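Local coordinates for protein putative tagatose-6-phosphate ketose/aldose isomerase (Escherichia coli, PDB 3C3J) that is of unknown function but belongs to the SIS family, with two SIS domains, each holding a parallel sheet flanked by helices, at residues A[228-233]-A[262-267]; A[67-72]-A[238-243]; A[42-47]-A[155-160]; A[32-37]-A[180-185]; A[205-210]-A[326-331]. One frame throughout, in Å; residues are numbered along the deposited sequence.

Overall arrangement
Contacts 1 and 4 are buried, contacts 2 and 5 partly buried, and contact 3 lies at the surface. Contact 1 belongs to the second parallel sheet, where a leucine lies over an aromatic face. Contact 2 joins a helix of the first SIS domain to one of the second, and is the only one of the five with a salt bridge across it. It touches both contact 1 and contact 4. Contacts 3 and 4 share helix 23-49: a slid aromatic pair packs at its surface part, and one isoleucine packs its buried part. Contact 5 sets helix 198-210 against a proline loop that follows the edge strand of the second sheet.

Contact 1: residues A[228-233]-A[262-267]; sequences VYLGSG and TGFRHG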
# COMPACT_ATOMS: atom_id res chain seq x y z
N VAL A 228 -3.02 -15.76 -1.81
CA VAL A 228 -2.14 -14.64 -2.05
C VAL A 228 -2.15 -14.33 -3.53
O VAL A 228 -1.87 -15.21 -4.36
CB VAL A 228 -0.67 -14.90 -1.65
CG1 VAL A 228 0.14 -13.54 -1.78
CG2 VAL A 228 -0.59 -15.50 -0.27
N TYR A 229 -2.45 -13.07 -3.85
CA TYR A 229 -2.29 -12.57 -5.22
C TYR A 229 -1.05 -11.71 -5.33
O TYR A 229 -0.83 -10.84 -4.48
CB TYR A 229 -3.52 -11.75 -5.65
CG TYR A 229 -4.78 -12.56 -5.90
CD1 TYR A 229 -5.03 -13.13 -7.15
CD2 TYR A 229 -5.75 -12.67 -4.93
CE1 TYR A 229 -6.20 -13.83 -7.41
CE2 TYR A 229 -6.93 -13.36 -5.16
CZ TYR A 229 -7.15 -13.94 -6.41
OH TYR A 229 -8.32 -14.61 -6.64
N LEU A 230 -0.28 -11.92 -6.40
CA LEU A 230 0.97 -11.19 -6.65
C LEU A 230 0.97 -10.53 -8.03
O LEU A 230 0.56 -11.14 -9.02
CB LEU A 230 2.19 -12.12 -6.54
CG LEU A 230 2.39 -12.93 -5.25
CD1 LEU A 230 3.57 -13.92 -5.33
CD2 LEU A 230 2.57 -11.98 -4.06
N GLY A 231 1.38 -9.27 -8.07
CA GLY A 231 1.51 -8.53 -9.33
C GLY A 231 2.52 -7.40 -9.18
O GLY A 231 2.57 -6.77 -8.13
N SER A 232 3.30 -7.15 -10.22
CA SER A 232 4.34 -6.12 -10.17
C SER A 232 3.78 -4.75 -10.52
O SER A 232 2.83 -4.63 -11.30
CB SER A 232 5.52 -6.45 -11.11
OG SER A 232 6.23 -7.60 -10.69
N GLY A 233 4.37 -3.72 -9.94
CA GLY A 233 4.00 -2.34 -10.30
C GLY A 233 2.54 -2.12 -10.00
O GLY A 233 2.05 -2.54 -8.93
N THR A 262 8.49 -9.24 -6.24
CA THR A 262 9.79 -8.93 -5.63
C THR A 262 9.65 -8.53 -4.15
O THR A 262 10.46 -8.94 -3.32
CB THR A 262 10.54 -7.85 -6.42
OG1 THR A 262 9.70 -6.71 -6.52
CG2 THR A 262 10.88 -8.36 -7.84
N GLY A 263 8.59 -7.80 -3.81
CA GLY A 263 8.26 -7.45 -2.43
C GLY A 263 8.03 -8.68 -1.57
O GLY A 263 8.43 -8.72 -0.40
N PHE A 264 7.43 -9.71 -2.17
CA PHE A 264 7.06 -10.95 -1.47
C PHE A 264 8.24 -11.65 -0.81
O PHE A 264 8.09 -12.27 0.24
CB PHE A 264 6.35 -11.90 -2.44
CG PHE A 264 5.48 -12.95 -1.77
CD1 PHE A 264 4.54 -12.59 -0.82
CD2 PHE A 264 5.57 -14.28 -2.16
CE1 PHE A 264 3.72 -13.56 -0.22
CE2 PHE A 264 4.75 -15.25 -1.58
CZ PHE A 264 3.83 -14.88 -0.61
N ARG A 265 9.42 -11.53 -1.41
CA ARG A 265 10.62 -12.19 -0.87
C ARG A 265 11.08 -11.64 0.47
O ARG A 265 11.69 -12.36 1.25
CB ARG A 265 11.79 -12.03 -1.84
CG ARG A 265 11.69 -12.89 -3.04
CD ARG A 265 13.05 -13.04 -3.65
NE ARG A 265 12.97 -13.80 -4.88
CZ ARG A 265 12.70 -13.28 -6.08
NH1 ARG A 265 12.53 -11.96 -6.23
NH2 ARG A 265 12.65 -14.07 -7.13
N HIS A 266 10.79 -10.37 0.74
CA HIS A 266 11.33 -9.66 1.91
C HIS A 266 10.49 -9.80 3.20
O HIS A 266 10.26 -8.80 3.92
CB HIS A 266 11.53 -8.20 1.53
CG HIS A 266 12.63 -7.99 0.54
ND1 HIS A 266 12.41 -8.03 -0.82
CD2 HIS A 266 13.95 -7.78 0.70
CE1 HIS A 266 13.55 -7.83 -1.45
NE2 HIS A 266 14.50 -7.66 -0.55
N GLY A 267 10.06 -11.02 3.50
CA GLY A 267 9.29 -11.35 4.71
C GLY A 267 7.95 -12.02 4.46
O GLY A 267 7.65 -13.05 5.07
O HOH W 1 7.56 -7.21 -8.27
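F264 holds CG anti to its backbone N (chi1 -159°), and this sends the ring from the short helix 261-264 to strand 226-231. L230 meets it with both methyl groups. Its CG lies beside the backbone N (chi1 -55°), and its side chain runs at about a right angle to that of F264. L230 CD2 sits over one face of the ring, displaced toward the rim, 4.0 Å from the centroid of F264. This is a CH-pi contact. The other methyl, L230 CD1, comes within 3.8 Å of F264 CD2. V228 approaches from further back on the strand, with CG1 3.9 Å from F264 CE1.

Strand 226-231, helix 235-249 and strand 255-259 form a beta-alpha-beta crossover. Helix 235-249 packs against Y229, while V228 and L230 point to F264 on the other side of the strand. L295 and L299 of helix 288-302 also touch L230.

A water joins the far ends of the segments. It donates to S232 OG at 2.8 Å and accepts from T262 N at 3.0 Å. S232 OG is also bonded to D292, and T262 OG1 to the backbone O of T89 of the second subunit. The direct contact is apolar and would rest on dispersion between methyl groups and ring, while polar bonding between the segments runs through the water at its margin.

Contact 2: residues A[67-72]-A[238-243]; sequences IGDIIA and AARESA
Helices 63-79 and 235-249 meet here, with the CA atoms of I70 and A238 6.3 Å apart, a close approach for two helical backbones. The small side chain of A238 is consistent with this closeness.

I70 lies against the backbone of the second helix. I70 CG1 is 3.4 Å from A238 N, and I70 CD1 is 4.2 Å from A238 CB. CG1 stands beside the backbone N of I70 (chi1 -60°) and the chain then extends, which lays both carbons over the start of segment 238-243.

Beside it, through the neighbouring D69 and through R240, the contact becomes ionic. R240 turns its CG anti to the backbone N (chi1 -168°) and stays extended as far as NE. This long reach brings R240 NH1 to 3.2 Å from D69 OD2, a salt bridge made through one nitrogen and one oxygen. The carboxylate and guanidinium planes are only 7° apart, but the carboxylate oxygen lies oblique to the guanidinium. Both side chains are partly exposed, so solvent would be expected to weaken the pull between the charges.

The pair links one helix from each SIS domain. I70 also packs on A339 of helix 335-356 and on M180 of helix 174-187, so it is held among several helices near the centre of the chain. R240 rests on F66 of helix 63-79 and on Y258 of strand 255-259. Next to it, E241 bonds to T63 at the beginning of helix 63-79 and forms a salt bridge with K245 along its own helix.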
# COMPACT_ATOMS: atom_id res chain seq x y z
N ILE A 67 -8.23 1.62 -7.92
CA ILE A 67 -8.14 2.13 -9.29
C ILE A 67 -6.85 2.94 -9.46
O ILE A 67 -6.04 2.64 -10.31
CB ILE A 67 -9.38 2.98 -9.71
CG1 ILE A 67 -10.64 2.11 -9.64
CG2 ILE A 67 -9.17 3.62 -11.16
CD1 ILE A 67 -11.92 2.87 -9.80
N GLY A 68 -6.66 3.95 -8.62
CA GLY A 68 -5.47 4.77 -8.64
C GLY A 68 -4.22 3.96 -8.41
O GLY A 68 -3.20 4.25 -8.99
N ASP A 69 -4.29 2.96 -7.54
CA ASP A 69 -3.16 2.04 -7.32
C ASP A 69 -2.73 1.34 -8.60
O ASP A 69 -1.52 1.18 -8.85
CB ASP A 69 -3.48 1.01 -6.24
CG ASP A 69 -3.59 1.63 -4.84
OD1 ASP A 69 -3.19 2.79 -4.64
OD2 ASP A 69 -4.12 0.95 -3.93
N ILE A 70 -3.70 0.95 -9.43
CA ILE A 70 -3.39 0.28 -10.70
C ILE A 70 -2.88 1.28 -11.75
O ILE A 70 -1.87 0.99 -12.43
CB ILE A 70 -4.59 -0.51 -11.22
CG1 ILE A 70 -5.00 -1.59 -10.21
CG2 ILE A 70 -4.27 -1.18 -12.57
CD1 ILE A 70 -6.36 -2.19 -10.45
N ILE A 71 -3.52 2.44 -11.89
CA ILE A 71 -3.30 3.28 -13.07
C ILE A 71 -2.53 4.59 -12.86
O ILE A 71 -2.09 5.15 -13.86
CB ILE A 71 -4.62 3.59 -13.84
CG1 ILE A 71 -5.54 4.55 -13.07
CG2 ILE A 71 -5.37 2.29 -14.22
CD1 ILE A 71 -6.82 4.92 -13.87
N ALA A 72 -2.42 5.12 -11.63
CA ALA A 72 -1.79 6.43 -11.41
C ALA A 72 -0.32 6.48 -11.90
O ALA A 72 0.08 7.41 -12.61
CB ALA A 72 -1.92 6.87 -9.96
N ALA A 238 -4.24 -4.56 -8.72
CA ALA A 238 -5.15 -5.62 -9.17
C ALA A 238 -5.14 -6.80 -8.20
O ALA A 238 -6.21 -7.37 -7.86
CB ALA A 238 -4.77 -6.07 -10.59
N ALA A 239 -3.94 -7.16 -7.74
CA ALA A 239 -3.80 -8.20 -6.70
C ALA A 239 -4.53 -7.82 -5.42
O ALA A 239 -5.19 -8.67 -4.82
CB ALA A 239 -2.33 -8.51 -6.43
N ARG A 240 -4.45 -6.55 -5.04
CA ARG A 240 -5.12 -6.05 -3.83
C ARG A 240 -6.63 -6.12 -3.95
O ARG A 240 -7.31 -6.59 -3.01
CB ARG A 240 -4.68 -4.62 -3.56
CG ARG A 240 -5.09 -4.11 -2.19
CD ARG A 240 -4.41 -2.72 -1.99
NE ARG A 240 -4.58 -2.21 -0.65
CZ ARG A 240 -4.07 -1.05 -0.24
NH1 ARG A 240 -3.39 -0.26 -1.08
NH2 ARG A 240 -4.28 -0.64 0.99
N GLU A 241 -7.17 -5.69 -5.09
CA GLU A 241 -8.61 -5.83 -5.36
C GLU A 241 -9.06 -7.30 -5.36
O GLU A 241 -10.14 -7.64 -4.85
CB GLU A 241 -8.92 -5.19 -6.72
CG GLU A 241 -10.33 -5.37 -7.28
CD GLU A 241 -11.47 -5.11 -6.28
OE1 GLU A 241 -11.24 -4.47 -5.21
OE2 GLU A 241 -12.61 -5.52 -6.60
N SER A 242 -8.25 -8.16 -5.99
CA SER A 242 -8.50 -9.59 -6.05
C SER A 242 -8.56 -10.19 -4.65
O SER A 242 -9.46 -10.97 -4.34
CB SER A 242 -7.44 -10.28 -6.89
OG SER A 242 -7.49 -9.84 -8.23
N ALA A 243 -7.61 -9.82 -3.81
CA ALA A 243 -7.58 -10.30 -2.43
C ALA A 243 -8.83 -9.82 -1.68
O ALA A 243 -9.46 -10.59 -1.00
CB ALA A 243 -6.29 -9.88 -1.73

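Contact 3: residues A[42-47]-A[155-160]; sequences NNFLEP and NAFALL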
# COMPACT_ATOMS: atom_id res chain seq x y z
N ASN A 42 -12.62 18.02 -23.12
CA ASN A 42 -11.41 18.71 -23.55
C ASN A 42 -11.46 20.18 -23.17
O ASN A 42 -10.45 20.73 -22.75
CB ASN A 42 -11.18 18.54 -25.06
CG ASN A 42 -10.79 17.14 -25.46
OD1 ASN A 42 -10.58 16.26 -24.61
ND2 ASN A 42 -10.68 16.91 -26.76
N ASN A 43 -12.63 20.82 -23.29
CA ASN A 43 -12.77 22.22 -22.88
C ASN A 43 -12.50 22.42 -21.39
O ASN A 43 -11.99 23.46 -20.97
CB ASN A 43 -14.18 22.73 -23.18
CG ASN A 43 -14.42 22.92 -24.66
OD1 ASN A 43 -13.51 22.80 -25.48
ND2 ASN A 43 -15.68 23.23 -25.01
N PHE A 44 -12.90 21.44 -20.59
CA PHE A 44 -12.71 21.51 -19.15
C PHE A 44 -11.25 21.24 -18.81
O PHE A 44 -10.64 21.96 -18.01
CB PHE A 44 -13.61 20.52 -18.44
CG PHE A 44 -13.39 20.46 -16.96
CD1 PHE A 44 -13.71 21.54 -16.16
CD2 PHE A 44 -12.83 19.35 -16.37
CE1 PHE A 44 -13.50 21.48 -14.78
CE2 PHE A 44 -12.61 19.29 -15.02
CZ PHE A 44 -12.95 20.35 -14.22
N LEU A 45 -10.70 20.18 -19.40
CA LEU A 45 -9.42 19.64 -18.93
C LEU A 45 -8.20 20.31 -19.54
O LEU A 45 -7.18 20.45 -18.86
CB LEU A 45 -9.32 18.13 -19.20
CG LEU A 45 -10.14 17.20 -18.34
CD1 LEU A 45 -10.03 15.78 -18.93
CD2 LEU A 45 -9.69 17.22 -16.87
N GLU A 46 -8.28 20.70 -20.81
CA GLU A 46 -7.09 21.20 -21.50
C GLU A 46 -6.48 22.43 -20.81
O GLU A 46 -5.27 22.49 -20.66
CB GLU A 46 -7.33 21.41 -23.01
CG GLU A 46 -7.49 20.03 -23.77
CD GLU A 46 -7.68 20.11 -25.30
OE1 GLU A 46 -7.98 21.20 -25.86
OE2 GLU A 46 -7.55 19.03 -25.95
N PRO A 47 -7.31 23.39 -20.35
CA PRO A 47 -6.73 24.53 -19.64
C PRO A 47 -6.06 24.15 -18.32
O PRO A 47 -5.13 24.84 -17.88
CB PRO A 47 -7.92 25.45 -19.37
CG PRO A 47 -8.99 24.98 -20.31
CD PRO A 47 -8.77 23.52 -20.50
N ASN A 155 -16.05 24.59 -11.03
CA ASN A 155 -14.71 24.00 -10.91
C ASN A 155 -14.73 22.48 -11.11
O ASN A 155 -13.73 21.82 -10.86
CB ASN A 155 -14.01 24.41 -9.56
CG ASN A 155 -14.57 23.68 -8.28
OD1 ASN A 155 -15.71 23.19 -8.25
ND2 ASN A 155 -13.73 23.64 -7.21
N ALA A 156 -15.84 21.94 -11.62
CA ALA A 156 -16.07 20.48 -11.64
C ALA A 156 -16.71 20.04 -12.94
O ALA A 156 -17.48 20.79 -13.54
CB ALA A 156 -16.92 20.09 -10.48
N PHE A 157 -16.38 18.83 -13.37
CA PHE A 157 -16.99 18.21 -14.53
C PHE A 157 -17.18 16.74 -14.17
O PHE A 157 -16.21 16.04 -13.95
CB PHE A 157 -16.07 18.33 -15.75
CG PHE A 157 -16.68 17.79 -17.04
CD1 PHE A 157 -17.10 18.67 -18.03
CD2 PHE A 157 -16.80 16.43 -17.27
CE1 PHE A 157 -17.65 18.20 -19.22
CE2 PHE A 157 -17.36 15.95 -18.45
CZ PHE A 157 -17.78 16.83 -19.43
N ALA A 158 -18.41 16.30 -14.10
CA ALA A 158 -18.70 14.94 -13.63
C ALA A 158 -18.99 14.04 -14.81
O ALA A 158 -19.66 14.42 -15.77
CB ALA A 158 -19.85 14.93 -12.71
N LEU A 159 -18.47 12.83 -14.70
CA LEU A 159 -18.66 11.82 -15.71
C LEU A 159 -19.48 10.67 -15.11
O LEU A 159 -19.08 10.02 -14.15
CB LEU A 159 -17.30 11.38 -16.20
CG LEU A 159 -17.16 10.38 -17.31
CD1 LEU A 159 -17.95 10.85 -18.56
CD2 LEU A 159 -15.63 10.25 -17.58
N LEU A 160 -20.63 10.43 -15.71
CA LEU A 160 -21.55 9.40 -15.26
C LEU A 160 -21.29 8.08 -15.98
O LEU A 160 -21.17 8.05 -17.21
CB LEU A 160 -22.98 9.87 -15.51
CG LEU A 160 -24.11 9.05 -14.89
CD1 LEU A 160 -24.03 9.05 -13.36
CD2 LEU A 160 -25.47 9.62 -15.39
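The edge of the first parallel sheet is covered here by helix 23-49, whose F44 packs against F157 in the segment leading into strand 159-160. Both residues set CG anti to the backbone N (F44 chi1 176°), and the two side chains slide past each other in opposite directions. As a result, the F44 ring meets the root of F157 more than its ring. F157 CB lies over one face of F44, 3.6 Å from the ring centroid, and makes a CH-pi contact. F157 CB comes closest to F44 CD2, at 3.5 Å. The two ring planes are within 29° of parallel, but the centroids are 5.8 Å apart and the rings barely overlap. In return, F157 CD1 packs 4.0 Å from F44 CB.

Segment 155-160 runs beside strand 133-139: the backbones of N155 and F157 bond to H135, and that of L159 to P137 and T139. Strand 159-160 is the last of the five in this sheet, and helix 23-49 packs beside it, with L37 touching L159.

The far rim of F44 reaches the backbone of N155. N155 O lies at the ring edge, near its plane, 3.7 Å from F44 CZ. The slightly positive ring hydrogens probably make this carbonyl a mildly favourable neighbour. The N155 side chain turns elsewhere, with ND2 bonded to C133 O. F157 continues along the helix to touch A40 and L41, while L45 faces V186 and F187 of helix 174-187.

Contact 4: residues A[32-37]-A[180-185]; sequences TNIDAL and MASCLA
I34 carries the contact between helices 23-49 and 174-187 almost alone, through its CD1 methyl. CG1 stands beside the backbone N (chi1 -72°), and CD1 continues in an extended line (chi2 173°). The side chain therefore projects straight from its helix, and its tip enters the shallow groove between S182 and A185, which lie one turn apart. I34 CD1 is 3.8 Å from S182 CB and 4.0 Å from A185 CB. I34 CD1 also rests on the backbone, 3.7 Å from S182 O. The CA atoms of I34 and S182 are 7.6 Å apart.

S182 turns its hydroxyl back along its own helix. With OG beside the backbone N (chi1 -54°), the hydroxyl is bonded to T178 O one turn earlier and also to S30 OG of helix 23-49. The polar end of S182 is thus occupied, and its CB is presented to the methyl. A second polar tie between the helices runs from R38 NH2 to A185 O.

Helix 174-187 belongs to the first SIS domain. Its other side, with M180 and L184, packs on helices 63-79 and 335-356. At I34 itself the interface is the apolar contact of one methyl, and the hydrogen bonds beside it, between S182 OG and S30 OG and between R38 NH2 and A185 O, tie the same two helices.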
# COMPACT_ATOMS: atom_id res chain seq x y z
N THR A 32 -17.74 4.88 -25.56
CA THR A 32 -18.54 5.55 -26.60
C THR A 32 -19.26 6.80 -26.05
O THR A 32 -19.35 7.82 -26.73
CB THR A 32 -19.48 4.54 -27.40
OG1 THR A 32 -20.45 3.99 -26.55
CG2 THR A 32 -18.69 3.40 -27.94
N ASN A 33 -19.71 6.77 -24.80
CA ASN A 33 -20.23 8.00 -24.17
C ASN A 33 -19.17 9.11 -24.05
O ASN A 33 -19.45 10.29 -24.27
CB ASN A 33 -20.80 7.70 -22.80
CG ASN A 33 -21.58 8.85 -22.25
OD1 ASN A 33 -22.52 9.34 -22.90
ND2 ASN A 33 -21.19 9.31 -21.06
N ILE A 34 -17.96 8.72 -23.67
CA ILE A 34 -16.85 9.65 -23.55
C ILE A 34 -16.59 10.27 -24.94
O ILE A 34 -16.35 11.47 -25.04
CB ILE A 34 -15.60 8.92 -22.97
CG1 ILE A 34 -15.82 8.64 -21.48
CG2 ILE A 34 -14.30 9.72 -23.23
CD1 ILE A 34 -14.68 7.77 -20.86
N ASP A 35 -16.71 9.47 -26.00
CA ASP A 35 -16.59 10.02 -27.37
C ASP A 35 -17.58 11.15 -27.59
O ASP A 35 -17.21 12.19 -28.16
CB ASP A 35 -16.81 8.95 -28.46
CG ASP A 35 -15.70 7.91 -28.50
OD1 ASP A 35 -14.55 8.23 -28.16
OD2 ASP A 35 -15.97 6.77 -28.91
N ALA A 36 -18.81 10.95 -27.14
CA ALA A 36 -19.87 11.95 -27.26
C ALA A 36 -19.57 13.21 -26.44
O ALA A 36 -19.90 14.32 -26.88
CB ALA A 36 -21.20 11.34 -26.84
N LEU A 37 -18.93 13.03 -25.29
CA LEU A 37 -18.59 14.11 -24.35
C LEU A 37 -17.19 14.69 -24.57
O LEU A 37 -16.77 15.60 -23.84
CB LEU A 37 -18.66 13.58 -22.90
CG LEU A 37 -20.02 13.50 -22.23
CD1 LEU A 37 -21.09 13.02 -23.19
CD2 LEU A 37 -19.92 12.56 -21.02
N MSE A 180 -12.45 2.55 -14.03
CA MSE A 180 -11.05 2.47 -14.37
C MSE A 180 -10.78 2.69 -15.87
O MSE A 180 -9.90 3.46 -16.24
CB MSE A 180 -10.46 1.13 -13.94
CG MSE A 180 -8.97 1.06 -14.18
SE MSE A 180 -8.11 -0.26 -13.04
CE MSE A 180 -9.14 -1.89 -13.55
N ALA A 181 -11.54 2.00 -16.71
CA ALA A 181 -11.45 2.15 -18.17
C ALA A 181 -11.78 3.57 -18.59
O ALA A 181 -11.12 4.13 -19.47
CB ALA A 181 -12.39 1.17 -18.86
N SER A 182 -12.79 4.16 -17.95
CA SER A 182 -13.17 5.55 -18.25
C SER A 182 -12.04 6.54 -17.93
O SER A 182 -11.71 7.40 -18.75
CB SER A 182 -14.46 5.94 -17.54
OG SER A 182 -15.48 5.00 -17.84
N CYS A 183 -11.45 6.40 -16.75
CA CYS A 183 -10.34 7.27 -16.34
C CYS A 183 -9.16 7.18 -17.31
O CYS A 183 -8.65 8.19 -17.74
CB CYS A 183 -9.88 6.97 -14.91
SG CYS A 183 -8.77 8.26 -14.26
N LEU A 184 -8.78 5.96 -17.68
CA LEU A 184 -7.72 5.75 -18.67
C LEU A 184 -8.08 6.45 -19.99
O LEU A 184 -7.24 7.15 -20.57
CB LEU A 184 -7.50 4.26 -18.88
CG LEU A 184 -6.80 3.46 -17.78
CD1 LEU A 184 -6.94 1.94 -18.08
CD2 LEU A 184 -5.30 3.83 -17.61
N ALA A 185 -9.34 6.32 -20.43
CA ALA A 185 -9.79 6.88 -21.70
C ALA A 185 -9.82 8.38 -21.68
O ALA A 185 -9.56 9.01 -22.69
CB ALA A 185 -11.15 6.34 -22.11

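Contact 5: residues A[205-210]-A[326-331]; sequences QAILTS and ILPPSR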
# COMPACT_ATOMS: atom_id res chain seq x y z
N GLN A 205 -14.45 -10.84 -22.66
CA GLN A 205 -15.63 -11.64 -23.06
C GLN A 205 -15.21 -13.08 -23.36
O GLN A 205 -15.90 -14.01 -22.96
CB GLN A 205 -16.34 -10.98 -24.26
CG GLN A 205 -17.63 -11.68 -24.77
CD GLN A 205 -18.82 -11.47 -23.84
OE1 GLN A 205 -18.70 -10.86 -22.77
NE2 GLN A 205 -19.99 -12.00 -24.23
N ALA A 206 -14.08 -13.27 -24.04
CA ALA A 206 -13.54 -14.64 -24.27
C ALA A 206 -13.16 -15.38 -22.97
O ALA A 206 -13.35 -16.61 -22.86
CB ALA A 206 -12.34 -14.59 -25.22
N ILE A 207 -12.63 -14.63 -21.99
CA ILE A 207 -12.27 -15.21 -20.71
C ILE A 207 -13.55 -15.71 -20.03
O ILE A 207 -13.64 -16.88 -19.64
CB ILE A 207 -11.52 -14.21 -19.78
CG1 ILE A 207 -10.09 -13.94 -20.33
CG2 ILE A 207 -11.46 -14.76 -18.34
CD1 ILE A 207 -9.35 -12.75 -19.72
N LEU A 208 -14.54 -14.86 -19.95
CA LEU A 208 -15.80 -15.24 -19.31
C LEU A 208 -16.43 -16.45 -20.02
O LEU A 208 -16.88 -17.37 -19.39
CB LEU A 208 -16.76 -14.06 -19.32
CG LEU A 208 -16.37 -12.88 -18.42
CD1 LEU A 208 -17.44 -11.77 -18.51
CD2 LEU A 208 -16.10 -13.32 -16.96
N THR A 209 -16.44 -16.42 -21.35
CA THR A 209 -16.92 -17.57 -22.13
C THR A 209 -16.13 -18.84 -21.83
O THR A 209 -16.72 -19.94 -21.66
CB THR A 209 -16.89 -17.25 -23.63
OG1 THR A 209 -17.75 -16.13 -23.89
CG2 THR A 209 -17.36 -18.44 -24.44
N SER A 210 -14.82 -18.71 -21.70
CA SER A 210 -13.95 -19.85 -21.39
C SER A 210 -14.25 -20.50 -20.04
O SER A 210 -13.92 -21.66 -19.84
CB SER A 210 -12.48 -19.46 -21.46
OG SER A 210 -12.05 -18.79 -20.29
N ILE A 326 -3.37 -19.57 -19.58
CA ILE A 326 -2.92 -18.67 -20.64
C ILE A 326 -4.12 -17.89 -21.13
O ILE A 326 -5.16 -18.47 -21.42
CB ILE A 326 -2.24 -19.41 -21.83
CG1 ILE A 326 -1.11 -20.32 -21.34
CG2 ILE A 326 -1.74 -18.42 -22.88
CD1 ILE A 326 -0.03 -19.66 -20.51
N LEU A 327 -3.98 -16.57 -21.18
CA LEU A 327 -5.06 -15.71 -21.62
C LEU A 327 -5.42 -15.99 -23.09
O LEU A 327 -4.57 -16.42 -23.87
CB LEU A 327 -4.65 -14.23 -21.47
CG LEU A 327 -4.26 -13.76 -20.06
CD1 LEU A 327 -3.80 -12.30 -20.15
CD2 LEU A 327 -5.43 -13.91 -19.10
N PRO A 328 -6.68 -15.75 -23.47
CA PRO A 328 -7.06 -15.90 -24.89
C PRO A 328 -6.14 -15.10 -25.81
O PRO A 328 -5.67 -14.04 -25.41
CB PRO A 328 -8.49 -15.33 -24.96
CG PRO A 328 -9.02 -15.50 -23.62
CD PRO A 328 -7.85 -15.38 -22.65
N PRO A 329 -5.88 -15.60 -27.04
CA PRO A 329 -5.01 -14.84 -27.92
C PRO A 329 -5.55 -13.47 -28.22
O PRO A 329 -6.76 -13.29 -28.39
CB PRO A 329 -4.99 -15.68 -29.22
CG PRO A 329 -5.34 -17.04 -28.77
CD PRO A 329 -6.35 -16.84 -27.68
N SER A 330 -4.64 -12.50 -28.27
CA SER A 330 -4.95 -11.13 -28.65
C SER A 330 -3.68 -10.42 -29.07
O SER A 330 -2.57 -10.98 -28.96
CB SER A 330 -5.55 -10.38 -27.46
OG SER A 330 -4.57 -10.23 -26.43
N ARG A 331 -3.82 -9.17 -29.47
CA ARG A 331 -2.65 -8.31 -29.63
C ARG A 331 -1.91 -8.13 -28.29
O ARG A 331 -2.42 -8.51 -27.23
CB ARG A 331 -3.06 -6.94 -30.14
CG ARG A 331 -3.95 -6.18 -29.14
CD ARG A 331 -3.90 -4.74 -29.39
NE ARG A 331 -4.97 -4.01 -28.71
CZ ARG A 331 -4.86 -3.44 -27.51
NH1 ARG A 331 -3.72 -3.49 -26.82
NH2 ARG A 331 -5.88 -2.78 -27.01
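Q205 O takes two bonds from one residue, T209. T209 N donates to Q205 O at 2.9 Å, and the T209 hydroxyl OG1 donates to the same oxygen at 3.0 Å from the opposite face of its plane. OG1 lies above the carbonyl plane, 35° out of it. The next residue, S210, donates from OG to I207 O at 2.6 Å, in the carbonyl plane and on a lone pair.

Between these polar residues, A206 and I207 meet P328. I207 CG1 lies 3.5 Å from P328 CD, the two side chains crossing at about a right angle, and A206 CB is 3.8 Å from P328 CG. CG1 of I207 stands beside its backbone N (chi1 -70°), and the chain extends on to CD1, which reaches L327 CD2 at 4.1 Å.

The loop 326-331 follows strand 324-326, the edge strand of the second parallel sheet, and leads to helix 335-356. Helix 198-210 packs against it. I207 also touches C341, M344 and Y345 of helix 335-356, so it lies between loop and helix. R203 NE bonds to P328 O, and R331 forms salt bridges with D199 and E337.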